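PDB 3MMG: nuclear inclusion protein A from Tobacco vein mottling virus, which probably acts as a 3C-type cysteine protease that cuts peptide bonds within the viral polyprotein. Local coordinates for residues T56-M60 and H61-A65; V132-E135 and D136-F139; E184-V187 and A188-D192; F203-K207 and I208-S212. The protein carries 3 engineered substitutions. All blocks are in the same frame, centred on the assembly; numbering follows the deposited sequence.

Contact 1: T56-M60 and H61-A65. Engineered in segment 61-65: Ala65 (natural residue Lys).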
loop_
_atom_site.group_PDB
_atom_site.type_symbol
_atom_site.label_atom_id
_atom_site.label_comp_id
_atom_site.label_asym_id
_atom_site.label_seq_id
_atom_site.Cartn_x
_atom_site.Cartn_y
_atom_site.Cartn_z
ATOM N N THR A 56 11.277 -2.095 -10.437
ATOM C CA THR A 56 12.315 -1.218 -9.879
ATOM C C THR A 56 11.739 -0.608 -8.618
ATOM O O THR A 56 10.568 -0.174 -8.618
ATOM C CB THR A 56 12.743 -0.128 -10.878
ATOM O OG1 THR A 56 13.356 -0.753 -12.017
ATOM C CG2 THR A 56 13.777 0.826 -10.247
ATOM N N ILE A 57 12.522 -0.616 -7.544
ATOM C CA ILE A 57 12.070 -0.140 -6.244
ATOM C C ILE A 57 12.972 1.013 -5.821
ATOM O O ILE A 57 14.174 0.799 -5.596
ATOM C CB ILE A 57 12.146 -1.272 -5.212
ATOM C CG1 ILE A 57 11.327 -2.471 -5.713
ATOM C CG2 ILE A 57 11.685 -0.764 -3.822
ATOM C CD1 ILE A 57 12.058 -3.799 -5.698
ATOM N N LYS A 58 12.403 2.210 -5.704
ATOM C CA LYS A 58 13.169 3.371 -5.258
ATOM C C LYS A 58 12.894 3.649 -3.797
ATOM O O LYS A 58 11.739 3.748 -3.397
ATOM C CB LYS A 58 12.906 4.612 -6.098
ATOM C CG LYS A 58 13.878 5.754 -5.755
ATOM C CD LYS A 58 13.816 6.884 -6.766
ATOM C CE LYS A 58 14.922 7.912 -6.499
ATOM N NZ LYS A 58 16.335 7.379 -6.669
ATOM N N THR A 59 13.964 3.750 -3.012
ATOM C CA THR A 59 13.854 3.941 -1.568
ATOM C C THR A 59 14.752 5.097 -1.091
ATOM O O THR A 59 15.616 5.557 -1.824
ATOM C CB THR A 59 14.264 2.663 -0.788
ATOM O OG1 THR A 59 15.695 2.590 -0.694
ATOM C CG2 THR A 59 13.741 1.419 -1.468
ATOM N N MET A 60 14.598 5.499 0.162
ATOM C CA MET A 60 15.449 6.565 0.700
ATOM C C MET A 60 16.912 6.155 0.783
ATOM O O MET A 60 17.802 7.044 0.889
ATOM C CB MET A 60 14.950 7.043 2.084
ATOM C CG MET A 60 15.129 6.067 3.212
ATOM S SD MET A 60 14.953 6.862 4.830
ATOM C CE MET A 60 15.270 8.547 4.455
ATOM N N HIS A 61 17.162 4.839 0.752
ATOM C CA HIS A 61 18.523 4.310 0.914
ATOM C C HIS A 61 19.060 3.600 -0.335
ATOM O O HIS A 61 20.086 2.899 -0.269
ATOM C CB HIS A 61 18.645 3.437 2.173
ATOM C CG HIS A 61 17.779 2.205 2.165
ATOM N ND1 HIS A 61 16.443 2.221 2.514
ATOM C CD2 HIS A 61 18.079 0.907 1.910
ATOM C CE1 HIS A 61 15.949 0.994 2.440
ATOM N NE2 HIS A 61 16.924 0.174 2.084
ATOM N N GLY A 62 18.379 3.786 -1.462
ATOM C CA GLY A 62 18.922 3.350 -2.746
ATOM C C GLY A 62 17.826 3.003 -3.727
ATOM O O GLY A 62 16.636 2.998 -3.369
ATOM N N GLU A 63 18.223 2.708 -4.956
ATOM C CA GLU A 63 17.290 2.349 -6.016
ATOM C C GLU A 63 17.679 0.977 -6.559
ATOM O O GLU A 63 18.823 0.755 -6.954
ATOM C CB GLU A 63 17.321 3.396 -7.130
ATOM C CG GLU A 63 16.343 3.102 -8.276
ATOM C CD GLU A 63 16.285 4.246 -9.262
ATOM O OE1 GLU A 63 16.170 5.422 -8.827
ATOM O OE2 GLU A 63 16.384 3.965 -10.472
ATOM N N PHE A 64 16.713 0.070 -6.582
ATOM C CA PHE A 64 17.006 -1.350 -6.767
ATOM C C PHE A 64 16.196 -1.911 -7.913
ATOM O O PHE A 64 14.963 -2.012 -7.841
ATOM C CB PHE A 64 16.763 -2.099 -5.455
ATOM C CG PHE A 64 17.510 -1.494 -4.293
ATOM C CD1 PHE A 64 16.843 -0.745 -3.314
ATOM C CD2 PHE A 64 18.897 -1.585 -4.228
ATOM C CE1 PHE A 64 17.558 -0.134 -2.259
ATOM C CE2 PHE A 64 19.602 -0.988 -3.181
ATOM C CZ PHE A 64 18.936 -0.269 -2.207
ATOM N N ALA A 65 16.904 -2.225 -8.992
ATOM C CA ALA A 65 16.282 -2.724 -10.196
ATOM C C ALA A 65 16.287 -4.236 -10.174
ATOM O O ALA A 65 17.166 -4.874 -10.756
ATOM C CB ALA A 65 17.006 -2.171 -11.440
#
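Lys58 and Glu63 form a salt bridge across two neighbouring strands, with NZ of Lys58 2.9 Å from OE1 of Glu63. The ammonium meets that oxygen nearly end-on to its C-O bond. Both side chains leave their strands with CG anti to the backbone N, and a bend at the last lysine torsion (chi4 64°) turns NZ toward the carboxylate. A second polar group sits at the turn. OG1 of Thr59 donates to O of Gly62 at 2.9 Å and accepts from N of His61 at 3.0 Å. O of Gly62 also takes the backbone N of Thr59, so two donors hold it. Thr59 to Gly62 make the type I turn of a beta hairpin at the edge of the N-terminal antiparallel sheet. Further along the strands, Ile57 and Phe64 are a hydrogen-bonded pair, with N of Phe64 2.8 Å from O of Ile57. Thr59 OG1 also lies over one face of the His61 ring, toward its rim. NE2 of His61 bonds to the carbonyl of Pro92. The Phe64 ring turns its edge to the same hydroxyl, with CE1 of Phe64 3.7 Å from OG1 of Thr59. Phe91 and Pro92 pack against the Phe64 ring.

Contact 2: V132-E135 and D136-F139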
loop_
_atom_site.group_PDB
_atom_site.type_symbol
_atom_site.label_atom_id
_atom_site.label_comp_id
_atom_site.label_asym_id
_atom_site.label_seq_id
_atom_site.Cartn_x
_atom_site.Cartn_y
_atom_site.Cartn_z
ATOM N N VAL A 132 -15.285 5.183 6.046
ATOM C CA VAL A 132 -16.519 4.387 6.127
ATOM C C VAL A 132 -16.253 3.026 5.499
ATOM O O VAL A 132 -15.850 2.962 4.335
ATOM C CB VAL A 132 -17.703 5.068 5.381
ATOM C CG1 VAL A 132 -18.978 4.171 5.454
ATOM C CG2 VAL A 132 -17.992 6.464 5.909
ATOM N N HIS A 133 -16.511 1.965 6.265
ATOM C CA HIS A 133 -16.246 0.610 5.815
ATOM C C HIS A 133 -17.236 0.181 4.741
ATOM O O HIS A 133 -18.447 0.458 4.847
ATOM C CB HIS A 133 -16.318 -0.341 7.015
ATOM C CG HIS A 133 -16.119 -1.774 6.656
ATOM N ND1 HIS A 133 -14.949 -2.251 6.107
ATOM C CD2 HIS A 133 -16.960 -2.838 6.743
ATOM C CE1 HIS A 133 -15.071 -3.556 5.889
ATOM N NE2 HIS A 133 -16.275 -3.935 6.279
ATOM N N LYS A 134 -16.714 -0.485 3.709
ATOM C CA LYS A 134 -17.532 -1.101 2.664
ATOM C C LYS A 134 -17.846 -2.550 3.061
ATOM O O LYS A 134 -16.960 -3.416 3.139
ATOM C CB LYS A 134 -16.838 -1.000 1.311
ATOM C CG LYS A 134 -17.650 -1.579 0.144
ATOM C CD LYS A 134 -18.763 -0.629 -0.262
ATOM C CE LYS A 134 -19.491 -1.152 -1.497
ATOM N NZ LYS A 134 -20.654 -0.286 -1.843
ATOM N N GLU A 135 -19.125 -2.798 3.345
ATOM C CA GLU A 135 -19.560 -4.101 3.835
ATOM C C GLU A 135 -19.097 -5.260 2.943
ATOM O O GLU A 135 -19.109 -5.157 1.714
ATOM C CB GLU A 135 -21.086 -4.112 4.027
ATOM C CG GLU A 135 -21.563 -5.259 4.906
ATOM C CD GLU A 135 -23.088 -5.422 4.912
ATOM O OE1 GLU A 135 -23.769 -4.860 4.000
ATOM O OE2 GLU A 135 -23.585 -6.140 5.824
ATOM N N ASP A 136 -18.661 -6.334 3.596
ATOM C CA ASP A 136 -18.255 -7.602 2.984
ATOM C C ASP A 136 -16.978 -7.471 2.167
ATOM O O ASP A 136 -16.689 -8.301 1.285
ATOM C CB ASP A 136 -19.398 -8.212 2.159
ATOM C CG ASP A 136 -20.613 -8.548 3.022
ATOM O OD1 ASP A 136 -20.427 -8.998 4.177
ATOM O OD2 ASP A 136 -21.743 -8.343 2.547
ATOM N N THR A 137 -16.217 -6.415 2.457
ATOM C CA THR A 137 -14.927 -6.227 1.819
ATOM C C THR A 137 -13.881 -5.768 2.825
ATOM O O THR A 137 -14.180 -5.510 4.002
ATOM C CB THR A 137 -14.966 -5.164 0.674
ATOM O OG1 THR A 137 -15.019 -3.846 1.240
ATOM C CG2 THR A 137 -16.158 -5.362 -0.287
ATOM N N SER A 138 -12.642 -5.673 2.341
ATOM C CA SER A 138 -11.566 -5.063 3.114
ATOM C C SER A 138 -11.361 -3.598 2.731
ATOM O O SER A 138 -10.340 -2.981 3.086
ATOM C CB SER A 138 -10.279 -5.872 2.936
ATOM O OG SER A 138 -10.385 -7.117 3.627
ATOM N N PHE A 139 -12.313 -3.030 2.002
ATOM C CA PHE A 139 -12.187 -1.647 1.550
ATOM C C PHE A 139 -12.864 -0.672 2.508
ATOM O O PHE A 139 -13.943 -0.952 3.036
ATOM C CB PHE A 139 -12.801 -1.434 0.157
ATOM C CG PHE A 139 -12.076 -2.128 -0.960
ATOM C CD1 PHE A 139 -10.790 -1.709 -1.358
ATOM C CD2 PHE A 139 -12.673 -3.195 -1.630
ATOM C CE1 PHE A 139 -10.104 -2.372 -2.422
ATOM C CE2 PHE A 139 -11.994 -3.860 -2.689
ATOM C CZ PHE A 139 -10.705 -3.443 -3.073
#
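Lys134 and Thr137 are the two ends of a type II beta turn, which joins the adjacent antiparallel strands 121-133 and 139-142 of the C-terminal barrel. The backbone N of Thr137 donates to O of Lys134 at 3.2 Å, with a rather bent N-H...O angle of 136°. OG1 of Thr137 makes a shorter bond to the same oxygen, 2.7 Å from O of Lys134. Both donors come from one face of the carbonyl plane, and the hydroxyl stands well above it. The hydroxyl also accepts from the chain beyond it, with N of Phe139 2.9 Å from OG1 of Thr137. This bond closes an ST turn, so one threonine ties the turn to the start of the next strand. Such two-barrel architecture is the chymotrypsin-like fold of clan PA. The threonine's chi1 of 75° sets OG1 between the backbone N and the carbonyl carbon, where it can serve both bonds. N of Lys134 closes the loop on O of Phe139 at 2.9 Å. The lysine chain bends at chi2 and leads away to Ser212, where NZ hydrogen-bonds to OG. At the tip, the Glu135 and Asp136 side chains run alongside each other, and their carboxylates may repel.

Contact 3: E184-V187 and A188-D192; sequences EKFV and ATYLD
Phe186 and Tyr190 lie one turn apart on the short helix 186-192, with Lys185 at its N-cap position. Their rings are nearly parallel, with planes at 28°, but they are slid apart and barely overlap. CD1 of Phe186 comes to 3.7 Å from CD1 of Tyr190, and CE1 of Phe186 packs on CB of Tyr190. The phenylalanine CG is anti to its own N (chi1 173°), which carries the ring along the helix toward residues 190 and 191. The opposite corner of the Phe186 ring, CE2, is 4.1 Å from CD1 of Leu191. That methyl also touches Val187, so it rests between two side chains of the first turn. Phe37 packs on Val187 and Leu191, while Val84 packs on Phe186 and Leu191. This sets the helix against the N-terminal sheet. Thr189 turns its hydroxyl back to the helix start, and OG1 of Thr189 bonds to O of Lys185 at 2.7 Å. The backbone N of Thr189 reaches the same oxygen. Over 188-192 the helix widens into a pi-type turn. There O of Val187 takes two donors, N of Leu191 at 2.9 Å and N of Asp192 at 2.8 Å.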
loop_
_atom_site.group_PDB
_atom_site.type_symbol
_atom_site.label_atom_id
_atom_site.label_comp_id
_atom_site.label_asym_id
_atom_site.label_seq_id
_atom_site.Cartn_x
_atom_site.Cartn_y
_atom_site.Cartn_z
ATOM N N GLU A 184 -5.874 -7.967 11.143
ATOM C CA GLU A 184 -5.393 -8.123 12.509
ATOM C C GLU A 184 -4.089 -8.918 12.498
ATOM O O GLU A 184 -3.937 -9.827 11.682
ATOM C CB GLU A 184 -6.425 -8.905 13.321
ATOM C CG GLU A 184 -6.339 -8.719 14.841
ATOM C CD GLU A 184 -7.365 -9.575 15.602
ATOM O OE1 GLU A 184 -8.225 -10.231 14.962
ATOM O OE2 GLU A 184 -7.299 -9.602 16.851
ATOM N N LYS A 185 -3.172 -8.561 13.402
ATOM C CA LYS A 185 -1.902 -9.281 13.617
ATOM C C LYS A 185 -1.110 -9.429 12.316
ATOM O O LYS A 185 -0.531 -10.493 12.026
ATOM C CB LYS A 185 -2.192 -10.646 14.253
ATOM C CG LYS A 185 -2.760 -10.504 15.651
ATOM C CD LYS A 185 -3.116 -11.829 16.272
ATOM C CE LYS A 185 -3.755 -11.598 17.637
ATOM N NZ LYS A 185 -4.532 -12.799 18.082
ATOM N N PHE A 186 -1.093 -8.353 11.532
ATOM C CA PHE A 186 -0.491 -8.391 10.214
ATOM C C PHE A 186 1.002 -8.751 10.241
ATOM O O PHE A 186 1.429 -9.649 9.509
ATOM C CB PHE A 186 -0.700 -7.046 9.492
ATOM C CG PHE A 186 0.034 -6.944 8.189
ATOM C CD1 PHE A 186 -0.302 -7.773 7.123
ATOM C CD2 PHE A 186 1.066 -6.009 8.024
ATOM C CE1 PHE A 186 0.385 -7.674 5.908
ATOM C CE2 PHE A 186 1.745 -5.907 6.819
ATOM C CZ PHE A 186 1.409 -6.736 5.765
ATOM N N VAL A 187 1.783 -8.021 11.041
ATOM C CA VAL A 187 3.244 -8.262 11.151
ATOM C C VAL A 187 3.551 -9.713 11.584
ATOM O O VAL A 187 4.301 -10.431 10.913
ATOM C CB VAL A 187 3.905 -7.218 12.078
ATOM C CG1 VAL A 187 5.408 -7.517 12.288
ATOM C CG2 VAL A 187 3.710 -5.823 11.488
ATOM N N ALA A 188 2.915 -10.150 12.673
ATOM C CA ALA A 188 3.097 -11.507 13.197
ATOM C C ALA A 188 2.752 -12.581 12.168
ATOM O O ALA A 188 3.525 -13.516 11.959
ATOM C CB ALA A 188 2.285 -11.696 14.480
ATOM N N THR A 189 1.610 -12.423 11.507
ATOM C CA THR A 189 1.072 -13.424 10.583
ATOM C C THR A 189 1.740 -13.460 9.213
ATOM O O THR A 189 1.940 -14.543 8.652
ATOM C CB THR A 189 -0.451 -13.232 10.387
ATOM O OG1 THR A 189 -1.081 -13.158 11.665
ATOM C CG2 THR A 189 -1.070 -14.374 9.575
ATOM N N TYR A 190 2.066 -12.293 8.663
ATOM C CA TYR A 190 2.537 -12.219 7.285
ATOM C C TYR A 190 4.038 -11.920 7.166
ATOM O O TYR A 190 4.693 -12.376 6.225
ATOM C CB TYR A 190 1.709 -11.222 6.471
ATOM C CG TYR A 190 0.300 -11.706 6.217
ATOM C CD1 TYR A 190 -0.716 -11.489 7.159
ATOM C CD2 TYR A 190 -0.003 -12.423 5.057
ATOM C CE1 TYR A 190 -2.008 -11.959 6.941
ATOM C CE2 TYR A 190 -1.275 -12.894 4.829
ATOM C CZ TYR A 190 -2.278 -12.662 5.766
ATOM O OH TYR A 190 -3.550 -13.152 5.510
ATOM N N LEU A 191 4.589 -11.178 8.119
ATOM C CA LEU A 191 5.999 -10.803 8.015
ATOM C C LEU A 191 6.901 -11.705 8.855
ATOM O O LEU A 191 7.919 -12.191 8.359
ATOM C CB LEU A 191 6.220 -9.316 8.341
ATOM C CG LEU A 191 5.265 -8.333 7.634
ATOM C CD1 LEU A 191 5.619 -6.878 7.904
ATOM C CD2 LEU A 191 5.262 -8.606 6.146
ATOM N N ASP A 192 6.536 -11.926 10.111
ATOM C CA ASP A 192 7.385 -12.681 11.039
ATOM C C ASP A 192 7.340 -14.167 10.701
ATOM O O ASP A 192 8.304 -14.898 10.957
ATOM C CB ASP A 192 6.952 -12.456 12.494
ATOM C CG ASP A 192 7.264 -11.045 13.006
ATOM O OD1 ASP A 192 8.031 -10.309 12.358
ATOM O OD2 ASP A 192 6.738 -10.657 14.075
#

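Contact 4: F203-K207 and I208-S212; sequences FNADK and ISWGS
The carbonyl of Ala205, in the 3-10 segment 205-207, accepts two donors from the chain that follows, one on each face of its plane. N of Ile208 is 3.0 Å from O of Ala205 and ends the 3-10 turn. NE1 of Trp210 reaches the same O of Ala205 at 2.8 Å, in a nearly straight bond of 168°. The carbonyl oxygen lies close to the indole plane, at the NE1 edge, while the indole N-H comes from above the carbonyl plane. This bond anchors the indole by its polar edge. One face of the indole takes Ile208, whose CG2 methyl sits 3.6 Å above the ring plane and toward its rim. The isoleucine's other branch reaches Phe203. CG1 lies beside the backbone N (chi1 -72°) and carries CD1 of Ile208 to 3.9 Å from CE1 of Phe203. Ile208, a buried residue, touches both aromatic side chains. The Phe203 ring also lies against the backbone, with N of Ala205 over one face. Asn204 starts the turn. Its OD1 accepts from N of Asp206 at 3.1 Å, which closes an Asx turn. A water donates to O of Asp206 and to O of Ile208, bridging the two carbonyls. Phe203 packs on an aromatic side chain of the bound peptide and Trp210 on an apolar one. The two rings therefore form part of the peptide-binding site, in a C-terminal loop that follows helix 186-192.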
loop_
_atom_site.group_PDB
_atom_site.type_symbol
_atom_site.label_atom_id
_atom_site.label_comp_id
_atom_site.label_asym_id
_atom_site.label_seq_id
_atom_site.Cartn_x
_atom_site.Cartn_y
_atom_site.Cartn_z
ATOM N N PHE A 203 -1.682 -12.842 -10.147
ATOM C CA PHE A 203 -2.825 -11.990 -9.812
ATOM C C PHE A 203 -4.138 -12.528 -10.364
ATOM O O PHE A 203 -4.207 -12.959 -11.510
ATOM C CB PHE A 203 -2.612 -10.554 -10.297
ATOM C CG PHE A 203 -3.773 -9.629 -9.995
ATOM C CD1 PHE A 203 -4.000 -9.176 -8.693
ATOM C CD2 PHE A 203 -4.633 -9.222 -11.005
ATOM C CE1 PHE A 203 -5.066 -8.327 -8.411
ATOM C CE2 PHE A 203 -5.708 -8.368 -10.742
ATOM C CZ PHE A 203 -5.922 -7.919 -9.439
ATOM N N ASN A 204 -5.175 -12.476 -9.535
ATOM C CA ASN A 204 -6.517 -12.873 -9.951
ATOM C C ASN A 204 -7.531 -12.019 -9.195
ATOM O O ASN A 204 -7.711 -12.207 -8.001
ATOM C CB ASN A 204 -6.734 -14.357 -9.642
ATOM C CG ASN A 204 -8.115 -14.860 -10.074
ATOM O OD1 ASN A 204 -8.900 -14.133 -10.683
ATOM N ND2 ASN A 204 -8.394 -16.123 -9.775
ATOM N N ALA A 205 -8.155 -11.075 -9.889
ATOM C CA ALA A 205 -9.111 -10.154 -9.252
ATOM C C ALA A 205 -10.263 -10.889 -8.585
ATOM O O ALA A 205 -10.821 -10.400 -7.602
ATOM C CB ALA A 205 -9.651 -9.140 -10.259
ATOM N N ASP A 206 -10.618 -12.059 -9.124
ATOM C CA ASP A 206 -11.709 -12.875 -8.579
ATOM C C ASP A 206 -11.435 -13.377 -7.176
ATOM O O ASP A 206 -12.349 -13.822 -6.490
ATOM C CB ASP A 206 -11.989 -14.080 -9.478
ATOM C CG ASP A 206 -12.625 -13.690 -10.785
ATOM O OD1 ASP A 206 -13.089 -12.528 -10.905
ATOM O OD2 ASP A 206 -12.674 -14.561 -11.696
ATOM N N LYS A 207 -10.178 -13.318 -6.752
ATOM C CA LYS A 207 -9.806 -13.782 -5.430
ATOM C C LYS A 207 -9.858 -12.657 -4.394
ATOM O O LYS A 207 -9.598 -12.892 -3.215
ATOM C CB LYS A 207 -8.421 -14.425 -5.450
ATOM C CG LYS A 207 -8.346 -15.628 -6.387
ATOM C CD LYS A 207 -7.206 -16.532 -6.015
ATOM C CE LYS A 207 -7.478 -17.965 -6.466
ATOM N NZ LYS A 207 -6.474 -18.904 -5.875
ATOM N N ILE A 208 -10.183 -11.446 -4.833
ATOM C CA ILE A 208 -10.404 -10.324 -3.912
ATOM C C ILE A 208 -11.909 -10.242 -3.640
ATOM O O ILE A 208 -12.705 -10.516 -4.534
ATOM C CB ILE A 208 -9.821 -9.017 -4.509
ATOM C CG1 ILE A 208 -8.287 -9.085 -4.443
ATOM C CG2 ILE A 208 -10.363 -7.773 -3.799
ATOM C CD1 ILE A 208 -7.581 -8.171 -5.402
ATOM N N SER A 209 -12.275 -9.902 -2.409
ATOM C CA SER A 209 -13.690 -9.732 -2.017
ATOM C C SER A 209 -14.187 -8.349 -2.448
ATOM O O SER A 209 -13.614 -7.326 -2.038
ATOM C CB SER A 209 -13.845 -9.907 -0.500
ATOM O OG SER A 209 -13.689 -11.265 -0.087
ATOM N N TRP A 210 -15.251 -8.313 -3.270
ATOM C CA TRP A 210 -15.719 -7.066 -3.894
ATOM C C TRP A 210 -17.043 -6.528 -3.344
ATOM O O TRP A 210 -17.400 -5.379 -3.608
ATOM C CB TRP A 210 -15.828 -7.214 -5.428
ATOM C CG TRP A 210 -14.486 -7.396 -6.044
ATOM C CD1 TRP A 210 -13.948 -8.559 -6.496
ATOM C CD2 TRP A 210 -13.489 -6.385 -6.226
ATOM N NE1 TRP A 210 -12.658 -8.347 -6.944
ATOM C CE2 TRP A 210 -12.356 -7.017 -6.807
ATOM C CE3 TRP A 210 -13.443 -5.002 -5.965
ATOM C CZ2 TRP A 210 -11.187 -6.317 -7.128
ATOM C CZ3 TRP A 210 -12.296 -4.297 -6.291
ATOM C CH2 TRP A 210 -11.165 -4.961 -6.853
ATOM N N GLY A 211 -17.749 -7.342 -2.567
ATOM C CA GLY A 211 -19.060 -6.936 -2.057
ATOM C C GLY A 211 -19.902 -6.482 -3.237
ATOM O O GLY A 211 -20.005 -7.197 -4.243
ATOM N N SER A 212 -20.468 -5.282 -3.139
ATOM C CA SER A 212 -21.324 -4.763 -4.203
ATOM C C SER A 212 -20.586 -3.968 -5.277
ATOM O O SER A 212 -21.223 -3.402 -6.172
ATOM C CB SER A 212 -22.486 -3.944 -3.612
ATOM O OG SER A 212 -22.036 -2.679 -3.153
HETATM O O HOH W 1 -14.401 -12.329 -5.350
#

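In the fold
Contacts 2 and 4 touch. Their centres are 13 Å apart, on the same side of the chain's centre. The bond between Lys134 and Ser212 joins them, and CG2 of Thr137 packs on the backbone of Trp210 and Gly211. The Phe139 ring meets the Trp210 indole, with CE2 of Phe139 3.6 Å from CZ3 of Trp210. The turn of contact 2 thus backs a residue that packs on the bound peptide. Contact 3 stands apart, with nearest atoms about 9 Å from contact 2 and about 11 Å from contact 4. The hairpin of contact 1 lies across the molecule, its centre about 30 Å from that of contact 4.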